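Side-chain contacts in putative Glycosidase (Bacteroides thetaiotaomicron, PDB 3R67), which is a putative glycosidase that, like other members of its clan, probably folds as a five-bladed beta-propeller: residues Val148-Asp153 with Glu158-Ala163; Tyr136-Trp139 with Ala144-Ala147; Tyr200-Gly205 with Asn210-Thr215. All blocks are in the same frame, centred on the assembly; numbering follows the deposited sequence.

Interaction 1: Val148-Asp153 with Glu158-Ala163; sequences VATSRD and EKYGPA
Thr150 and Tyr160 carry the main side-chain meeting between two antiparallel strands. The threonine OG1 approaches the rim of the tyrosine ring in its plane, 3.4 Å from Tyr160 CE2, and the two side chains cross at about a right angle. A water joins Thr150 OG1 to Tyr160 OH, so a hydroxyl suits this place, while Thr150 CG2 packs 4.0 Å from Tyr160 CE2.

The apolar part is small: with Val148 CG1 anti to the backbone N (chi1 -175°), CG2 is left beside that N and rests 3.7 Å from Ala163 CB.

Backbone bonds make the frame. Thr150 and Glu158 form a hydrogen-bonded pair, with Glu158 N to Thr150 O at 2.8 Å. Tyr160 N reaches Val148 O at 2.9 Å while Val148 N reaches Gly161 O at 3.1 Å, so two residues stand opposite one, as in a beta bulge. A water giving to Val148 O and accepting from Gly161 N bridges the two. At phi 89° a side chain on Gly161 would press on the carbonyl O of Tyr160, so glycine suits the place.

On the other face Lys159 lies beside Ala149, and its NZ forms salt bridges with Asp108 and Glu114. Strand 158-162 is one of the two outermost of its sheet; strand 144-151 is bonded on its far side to strand 132-139, and loop residue Ile218 packs on Val148, Thr150 and Tyr160.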
loop_
_atom_site.group_PDB
_atom_site.type_symbol
_atom_site.label_atom_id
_atom_site.label_comp_id
_atom_site.label_asym_id
_atom_site.label_seq_id
_atom_site.Cartn_x
_atom_site.Cartn_y
_atom_site.Cartn_z
ATOM N N VAL A 148 -0.611 -1.627 -13.048
ATOM C CA VAL A 148 0.758 -1.137 -13.034
ATOM C C VAL A 148 0.854 0.193 -13.792
ATOM O O VAL A 148 0.213 0.392 -14.839
ATOM C CB VAL A 148 1.756 -2.177 -13.633
ATOM C CG1 VAL A 148 3.203 -1.696 -13.489
ATOM C CG2 VAL A 148 1.598 -3.547 -12.974
ATOM N N ALA A 149 1.672 1.097 -13.238
ATOM C CA ALA A 149 2.045 2.370 -13.821
ATOM C C ALA A 149 3.523 2.614 -13.538
ATOM O O ALA A 149 3.995 2.212 -12.481
ATOM C CB ALA A 149 1.168 3.492 -13.282
ATOM N N THR A 150 4.275 3.200 -14.492
ATOM C CA THR A 150 5.697 3.479 -14.255
ATOM C C THR A 150 6.001 4.970 -14.513
ATOM O O THR A 150 5.269 5.655 -15.231
ATOM C CB THR A 150 6.640 2.595 -15.083
ATOM O OG1 THR A 150 6.538 2.937 -16.461
ATOM C CG2 THR A 150 6.424 1.101 -14.854
ATOM N N SER A 151 7.078 5.455 -13.896
ATOM C CA SER A 151 7.551 6.824 -14.019
ATOM C C SER A 151 9.015 6.933 -13.633
ATOM O O SER A 151 9.512 6.081 -12.870
ATOM C CB SER A 151 6.719 7.742 -13.120
ATOM O OG SER A 151 7.085 9.102 -13.251
ATOM N N ARG A 152 9.689 8.006 -14.122
ATOM C CA ARG A 152 11.078 8.296 -13.772
ATOM C C ARG A 152 11.170 9.558 -12.906
ATOM O O ARG A 152 12.225 9.836 -12.334
ATOM C CB ARG A 152 11.973 8.455 -15.012
ATOM C CG ARG A 152 12.273 7.158 -15.737
ATOM C CD ARG A 152 13.479 7.308 -16.652
ATOM N NE ARG A 152 14.695 7.669 -15.911
ATOM C CZ ARG A 152 15.513 6.796 -15.327
ATOM N NH1 ARG A 152 15.258 5.497 -15.383
ATOM N NH2 ARG A 152 16.587 7.220 -14.678
ATOM N N ASP A 153 10.062 10.332 -12.798
ATOM C CA ASP A 153 10.053 11.584 -12.029
ATOM C C ASP A 153 8.859 11.674 -11.039
ATOM O O ASP A 153 8.760 12.661 -10.319
ATOM C CB ASP A 153 10.015 12.807 -12.994
ATOM C CG ASP A 153 8.826 12.914 -13.952
ATOM O OD1 ASP A 153 7.776 12.250 -13.697
ATOM O OD2 ASP A 153 8.931 13.673 -14.935
ATOM N N GLU A 158 3.103 6.353 -16.935
ATOM C CA GLU A 158 2.675 5.510 -18.055
ATOM C C GLU A 158 1.850 4.375 -17.467
ATOM O O GLU A 158 2.357 3.669 -16.593
ATOM C CB GLU A 158 3.893 5.012 -18.862
ATOM C CG GLU A 158 3.837 5.291 -20.356
ATOM C CD GLU A 158 2.896 4.424 -21.172
ATOM O OE1 GLU A 158 3.261 3.260 -21.460
ATOM O OE2 GLU A 158 1.836 4.936 -21.602
ATOM N N LYS A 159 0.557 4.263 -17.874
ATOM C CA LYS A 159 -0.370 3.233 -17.401
ATOM C C LYS A 159 -0.303 2.007 -18.311
ATOM O O LYS A 159 -0.429 2.137 -19.536
ATOM C CB LYS A 159 -1.816 3.761 -17.318
ATOM C CG LYS A 159 -2.041 4.869 -16.300
ATOM C CD LYS A 159 -3.488 5.338 -16.348
ATOM C CE LYS A 159 -3.740 6.522 -15.439
ATOM N NZ LYS A 159 -5.139 7.008 -15.516
ATOM N N TYR A 160 -0.134 0.824 -17.721
ATOM C CA TYR A 160 -0.007 -0.419 -18.480
ATOM C C TYR A 160 -1.211 -1.353 -18.315
ATOM O O TYR A 160 -1.293 -2.358 -19.027
ATOM C CB TYR A 160 1.263 -1.167 -18.054
ATOM C CG TYR A 160 2.503 -0.453 -18.544
ATOM C CD1 TYR A 160 2.952 -0.615 -19.852
ATOM C CD2 TYR A 160 3.188 0.438 -17.727
ATOM C CE1 TYR A 160 4.056 0.085 -20.329
ATOM C CE2 TYR A 160 4.299 1.135 -18.187
ATOM C CZ TYR A 160 4.734 0.952 -19.489
ATOM O OH TYR A 160 5.840 1.620 -19.952
ATOM N N GLY A 161 -2.134 -1.005 -17.427
ATOM C CA GLY A 161 -3.330 -1.794 -17.192
ATOM C C GLY A 161 -3.148 -2.857 -16.132
ATOM O O GLY A 161 -2.123 -2.873 -15.439
ATOM N N PRO A 162 -4.153 -3.761 -15.996
ATOM C CA PRO A 162 -4.082 -4.804 -14.951
ATOM C C PRO A 162 -2.792 -5.606 -15.007
ATOM O O PRO A 162 -2.333 -5.987 -16.087
ATOM C CB PRO A 162 -5.285 -5.696 -15.266
ATOM C CG PRO A 162 -6.283 -4.753 -15.883
ATOM C CD PRO A 162 -5.441 -3.818 -16.725
ATOM N N ALA A 163 -2.198 -5.837 -13.816
ATOM C CA ALA A 163 -0.947 -6.571 -13.618
ATOM C C ALA A 163 -1.074 -8.028 -14.056
ATOM O O ALA A 163 -0.092 -8.601 -14.524
ATOM C CB ALA A 163 -0.543 -6.510 -12.155
HETATM O O HOH W 1 -2.538 0.832 -15.342
HETATM O O HOH W 2 7.906 1.674 -18.148
#

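Interaction 2: Tyr136-Trp139 with Ala144-Ala147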
loop_
_atom_site.group_PDB
_atom_site.type_symbol
_atom_site.label_atom_id
_atom_site.label_comp_id
_atom_site.label_asym_id
_atom_site.label_seq_id
_atom_site.Cartn_x
_atom_site.Cartn_y
_atom_site.Cartn_z
ATOM N N TYR A 136 -1.363 -0.223 -8.031
ATOM C CA TYR A 136 -2.530 0.414 -7.439
ATOM C C TYR A 136 -3.811 -0.301 -7.836
ATOM O O TYR A 136 -3.799 -1.191 -8.692
ATOM C CB TYR A 136 -2.567 1.887 -7.917
ATOM C CG TYR A 136 -2.840 2.059 -9.401
ATOM C CD1 TYR A 136 -1.817 1.931 -10.340
ATOM C CD2 TYR A 136 -4.109 2.412 -9.861
ATOM C CE1 TYR A 136 -2.064 2.068 -11.704
ATOM C CE2 TYR A 136 -4.366 2.577 -11.226
ATOM C CZ TYR A 136 -3.337 2.406 -12.145
ATOM O OH TYR A 136 -3.560 2.580 -13.496
ATOM N N THR A 137 -4.922 0.106 -7.232
ATOM C CA THR A 137 -6.237 -0.445 -7.559
ATOM C C THR A 137 -6.997 0.460 -8.498
ATOM O O THR A 137 -7.144 1.653 -8.223
ATOM C CB THR A 137 -7.071 -0.644 -6.282
ATOM O OG1 THR A 137 -6.314 -1.304 -5.291
ATOM C CG2 THR A 137 -8.382 -1.369 -6.535
ATOM N N GLN A 138 -7.512 -0.127 -9.565
ATOM C CA GLN A 138 -8.441 0.462 -10.535
ATOM C C GLN A 138 -9.837 0.203 -10.042
ATOM O O GLN A 138 -10.141 -0.962 -9.774
ATOM C CB GLN A 138 -8.224 -0.117 -11.941
ATOM C CG GLN A 138 -6.885 0.224 -12.545
ATOM C CD GLN A 138 -6.718 -0.398 -13.911
ATOM O OE1 GLN A 138 -6.978 -1.592 -14.127
ATOM N NE2 GLN A 138 -6.176 0.374 -14.836
ATOM N N TRP A 139 -10.684 1.245 -9.871
ATOM C CA TRP A 139 -12.027 1.014 -9.328
ATOM C C TRP A 139 -13.070 1.712 -10.208
ATOM O O TRP A 139 -13.070 2.929 -10.340
ATOM C CB TRP A 139 -12.083 1.497 -7.866
ATOM C CG TRP A 139 -13.396 1.342 -7.147
ATOM C CD1 TRP A 139 -14.055 2.308 -6.450
ATOM C CD2 TRP A 139 -14.201 0.156 -7.046
ATOM N NE1 TRP A 139 -15.187 1.785 -5.867
ATOM C CE2 TRP A 139 -15.297 0.466 -6.212
ATOM C CE3 TRP A 139 -14.059 -1.164 -7.511
ATOM C CZ2 TRP A 139 -16.269 -0.484 -5.864
ATOM C CZ3 TRP A 139 -15.014 -2.098 -7.165
ATOM C CH2 TRP A 139 -16.107 -1.756 -6.355
ATOM N N ALA A 144 -12.600 -4.301 -8.891
ATOM C CA ALA A 144 -11.307 -3.815 -8.416
ATOM C C ALA A 144 -10.217 -4.627 -9.074
ATOM O O ALA A 144 -10.239 -5.851 -9.001
ATOM C CB ALA A 144 -11.215 -3.898 -6.882
ATOM N N ARG A 145 -9.288 -3.965 -9.740
ATOM C CA ARG A 145 -8.176 -4.634 -10.415
ATOM C C ARG A 145 -6.839 -4.007 -10.026
ATOM O O ARG A 145 -6.700 -2.784 -10.047
ATOM C CB ARG A 145 -8.336 -4.577 -11.957
ATOM C CG ARG A 145 -9.527 -5.310 -12.543
ATOM C CD ARG A 145 -9.632 -5.085 -14.046
ATOM N NE ARG A 145 -10.693 -5.890 -14.655
ATOM C CZ ARG A 145 -11.958 -5.494 -14.802
ATOM N NH1 ARG A 145 -12.343 -4.291 -14.375
ATOM N NH2 ARG A 145 -12.849 -6.303 -15.364
ATOM N N LEU A 146 -5.855 -4.851 -9.695
ATOM C CA LEU A 146 -4.478 -4.435 -9.438
ATOM C C LEU A 146 -3.822 -4.057 -10.772
ATOM O O LEU A 146 -3.746 -4.896 -11.666
ATOM C CB LEU A 146 -3.709 -5.567 -8.717
ATOM C CG LEU A 146 -2.230 -5.367 -8.425
ATOM C CD1 LEU A 146 -2.011 -4.207 -7.448
ATOM C CD2 LEU A 146 -1.629 -6.671 -7.885
ATOM N N ALA A 147 -3.396 -2.806 -10.923
ATOM C CA ALA A 147 -2.789 -2.330 -12.169
ATOM C C ALA A 147 -1.350 -1.810 -11.951
ATOM O O ALA A 147 -0.947 -1.538 -10.830
ATOM C CB ALA A 147 -3.644 -1.219 -12.770
#
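Ala147 sits where Tyr136 and Gln138 converge. Its CB lies over one face of the tyrosine ring, 4.0 Å from the centroid and displaced toward the rim, a CH-pi contact; Gln138 CD comes within 3.4 Å of the same methyl. The small methyl suits this place, wedged between ring and amide. Tyr136 CG stands between its backbone N and carbonyl carbon (chi1 67°), which brings the ring across to Ala147 CB.

Gln138 extends beyond CG, and its amide plane stands 82° from the guanidinium plane of Arg145. Gln138 NE2 is held by Gln110 and Glu114, whereas OE1 is buried without a partner in the model; Arg145 turns away to Phe173 O and Asp174.

On the other face Thr137 CG2 meets Ala144 CB at 3.8 Å, and the Trp139 ring presents its edge to Ala144 N, 3.7 Å from CZ3. Four backbone bonds fix the register, among them Gln138 N to Arg145 O at 2.8 Å and nearly straight.

The hairpin forms the middle of a four-stranded sheet: strand 118-126 flanks Thr137 and Trp139, strand 158-162 lies beyond Ala144-Ala147, and helix 111-114 packs on Gln138 and Arg145, its Glu114 bonding Tyr136 OH.

Interaction 3: Tyr200-Gly205 with Asn210-Thr215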
loop_
_atom_site.group_PDB
_atom_site.type_symbol
_atom_site.label_atom_id
_atom_site.label_comp_id
_atom_site.label_asym_id
_atom_site.label_seq_id
_atom_site.Cartn_x
_atom_site.Cartn_y
_atom_site.Cartn_z
ATOM N N TYR A 200 11.313 -11.107 -10.765
ATOM C CA TYR A 200 10.813 -10.121 -9.828
ATOM C C TYR A 200 9.695 -10.789 -9.066
ATOM O O TYR A 200 9.042 -11.678 -9.620
ATOM C CB TYR A 200 10.384 -8.838 -10.528
ATOM C CG TYR A 200 11.499 -8.178 -11.296
ATOM C CD1 TYR A 200 12.560 -7.566 -10.634
ATOM C CD2 TYR A 200 11.450 -8.077 -12.684
ATOM C CE1 TYR A 200 13.571 -6.918 -11.334
ATOM C CE2 TYR A 200 12.460 -7.432 -13.395
ATOM C CZ TYR A 200 13.520 -6.855 -12.713
ATOM O OH TYR A 200 14.521 -6.209 -13.391
ATOM N N TRP A 201 9.503 -10.428 -7.798
ATOM C CA TRP A 201 8.524 -11.086 -6.928
ATOM C C TRP A 201 7.622 -10.103 -6.214
ATOM O O TRP A 201 8.063 -9.008 -5.853
ATOM C CB TRP A 201 9.282 -11.916 -5.868
ATOM C CG TRP A 201 10.099 -13.044 -6.437
ATOM C CD1 TRP A 201 11.308 -12.946 -7.062
ATOM C CD2 TRP A 201 9.780 -14.438 -6.399
ATOM N NE1 TRP A 201 11.731 -14.188 -7.473
ATOM C CE2 TRP A 201 10.813 -15.123 -7.081
ATOM C CE3 TRP A 201 8.710 -15.181 -5.864
ATOM C CZ2 TRP A 201 10.819 -16.516 -7.227
ATOM C CZ3 TRP A 201 8.711 -16.562 -6.021
ATOM C CH2 TRP A 201 9.750 -17.213 -6.703
HETATM N N MSE A 202 6.365 -10.511 -5.964
HETATM C CA MSE A 202 5.453 -9.685 -5.163
HETATM C C MSE A 202 4.478 -10.508 -4.344
HETATM O O MSE A 202 4.000 -11.546 -4.790
HETATM C CB MSE A 202 4.629 -8.695 -6.004
HETATM C CG MSE A 202 3.566 -9.340 -6.893
HETATM SE SE MSE A 202 2.419 -8.024 -7.759
HETATM C CE MSE A 202 3.668 -6.897 -8.037
ATOM N N TYR A 203 4.125 -9.976 -3.177
ATOM C CA TYR A 203 3.045 -10.454 -2.329
ATOM C C TYR A 203 1.862 -9.602 -2.656
ATOM O O TYR A 203 2.036 -8.389 -2.799
ATOM C CB TYR A 203 3.418 -10.407 -0.838
ATOM C CG TYR A 203 4.643 -11.218 -0.504
ATOM C CD1 TYR A 203 4.549 -12.581 -0.231
ATOM C CD2 TYR A 203 5.906 -10.627 -0.470
ATOM C CE1 TYR A 203 5.682 -13.342 0.039
ATOM C CE2 TYR A 203 7.043 -11.380 -0.183
ATOM C CZ TYR A 203 6.925 -12.736 0.061
ATOM O OH TYR A 203 8.039 -13.481 0.325
ATOM N N TRP A 204 0.689 -10.190 -2.861
ATOM C CA TRP A 204 -0.471 -9.366 -3.144
ATOM C C TRP A 204 -1.706 -10.028 -2.545
ATOM O O TRP A 204 -1.742 -11.246 -2.383
ATOM C CB TRP A 204 -0.635 -9.116 -4.673
ATOM C CG TRP A 204 -1.079 -10.334 -5.421
ATOM C CD1 TRP A 204 -0.293 -11.344 -5.897
ATOM C CD2 TRP A 204 -2.430 -10.705 -5.701
ATOM N NE1 TRP A 204 -1.077 -12.330 -6.457
ATOM C CE2 TRP A 204 -2.396 -11.973 -6.328
ATOM C CE3 TRP A 204 -3.678 -10.102 -5.458
ATOM C CZ2 TRP A 204 -3.556 -12.624 -6.752
ATOM C CZ3 TRP A 204 -4.828 -10.773 -5.838
ATOM C CH2 TRP A 204 -4.759 -12.015 -6.481
ATOM N N GLY A 205 -2.723 -9.234 -2.273
ATOM C CA GLY A 205 -3.978 -9.763 -1.772
ATOM C C GLY A 205 -4.556 -9.001 -0.615
ATOM O O GLY A 205 -3.866 -8.206 0.040
ATOM N N ASN A 210 -1.150 -14.035 -1.957
ATOM C CA ASN A 210 -0.624 -14.851 -3.045
ATOM C C ASN A 210 0.747 -14.294 -3.417
ATOM O O ASN A 210 1.062 -13.162 -3.055
ATOM C CB ASN A 210 -1.607 -14.878 -4.249
ATOM C CG ASN A 210 -1.110 -15.605 -5.489
ATOM O OD1 ASN A 210 -0.861 -15.001 -6.526
ATOM N ND2 ASN A 210 -0.852 -16.889 -5.386
ATOM N N VAL A 211 1.571 -15.086 -4.107
ATOM C CA VAL A 211 2.878 -14.640 -4.586
ATOM C C VAL A 211 2.828 -14.659 -6.106
ATOM O O VAL A 211 2.376 -15.639 -6.699
ATOM C CB VAL A 211 4.068 -15.466 -4.019
ATOM C CG1 VAL A 211 5.399 -15.030 -4.642
ATOM C CG2 VAL A 211 4.127 -15.379 -2.493
ATOM N N ALA A 212 3.222 -13.546 -6.729
ATOM C CA ALA A 212 3.276 -13.427 -8.183
ATOM C C ALA A 212 4.695 -13.110 -8.614
ATOM O O ALA A 212 5.452 -12.525 -7.831
ATOM C CB ALA A 212 2.307 -12.359 -8.669
ATOM N N THR A 213 5.067 -13.504 -9.852
ATOM C CA THR A 213 6.404 -13.231 -10.384
ATOM C C THR A 213 6.295 -12.509 -11.737
ATOM O O THR A 213 5.258 -12.563 -12.407
ATOM C CB THR A 213 7.246 -14.515 -10.510
ATOM O OG1 THR A 213 6.729 -15.370 -11.529
ATOM C CG2 THR A 213 7.386 -15.269 -9.195
ATOM N N SER A 214 7.383 -11.830 -12.130
ATOM C CA SER A 214 7.476 -11.084 -13.393
ATOM C C SER A 214 8.905 -11.059 -13.909
ATOM O O SER A 214 9.841 -11.181 -13.121
ATOM C CB SER A 214 6.981 -9.650 -13.193
ATOM O OG SER A 214 6.915 -8.917 -14.402
ATOM N N THR A 215 9.081 -10.870 -15.227
ATOM C CA THR A 215 10.409 -10.712 -15.819
ATOM C C THR A 215 10.541 -9.282 -16.377
ATOM O O THR A 215 11.628 -8.891 -16.816
ATOM C CB THR A 215 10.689 -11.772 -16.895
ATOM O OG1 THR A 215 9.729 -11.662 -17.946
ATOM C CG2 THR A 215 10.725 -13.189 -16.334
#
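Tyr200 opens the ladder by giving its N to Ser214 O at 2.8 Å, and its ring turns an edge toward Thr215 O. Next, Trp201 offers a flat face to Thr213: CG2 lies 3.6 Å from the centroid of the six-membered ring, nearly on its normal, a CH-pi contact. Val211 CG1 meets the same indole at its edge, 3.5 Å from CE3, so the wide ring touches two branched residues.

Met202, a selenomethionine, points to the other face, where the small Ala212 CB is touched by both Met202 CG (3.7 Å) and Trp204 CD1 (3.9 Å). Tyr203 returns to the face of Trp201 and runs alongside Val211, whose CG2 is 3.6 Å from CE1.

With Trp204 CG between the backbone N and carbonyl carbon (chi1 72°), the indole lies along Asn210, and NE1 donates to a lone pair of OD1 at 2.7 Å, a bent bond (135° at the hydrogen). Asn210 suits the place because ND2 is hydrogen-bonded to Leu231 O and Met223 O, using both ends of the amide.

Five alternating hydrogen-bonded and non-hydrogen-bonded pairs and a short connecting loop make this a beta hairpin, consistent with a propeller blade, with 180-187 and 190-196 beyond one strand and 221-222 beyond the other.

In the fold
The three contacts follow one another along the chain: interaction 2 closes before interaction 1 opens, and interaction 3 comes last. Interactions 1 and 2, with centres 12 Å apart, share strand 144-151 and are successive hairpins of the four-stranded sheet built from strands 118-126, 132-139, 144-151 and 158-162. They touch, with Ala163 N probably bonded to Leu146 O at 2.8 Å. Interaction 3 belongs to another sheet; its centre is about 16 Å from that of interaction 1 and about 15 Å from that of interaction 2, which it meets where Leu146 CD2 packs on Trp204 CB at 4.2 Å. Packing of one sheet on another here is consistent with neighbouring blades of a beta-propeller.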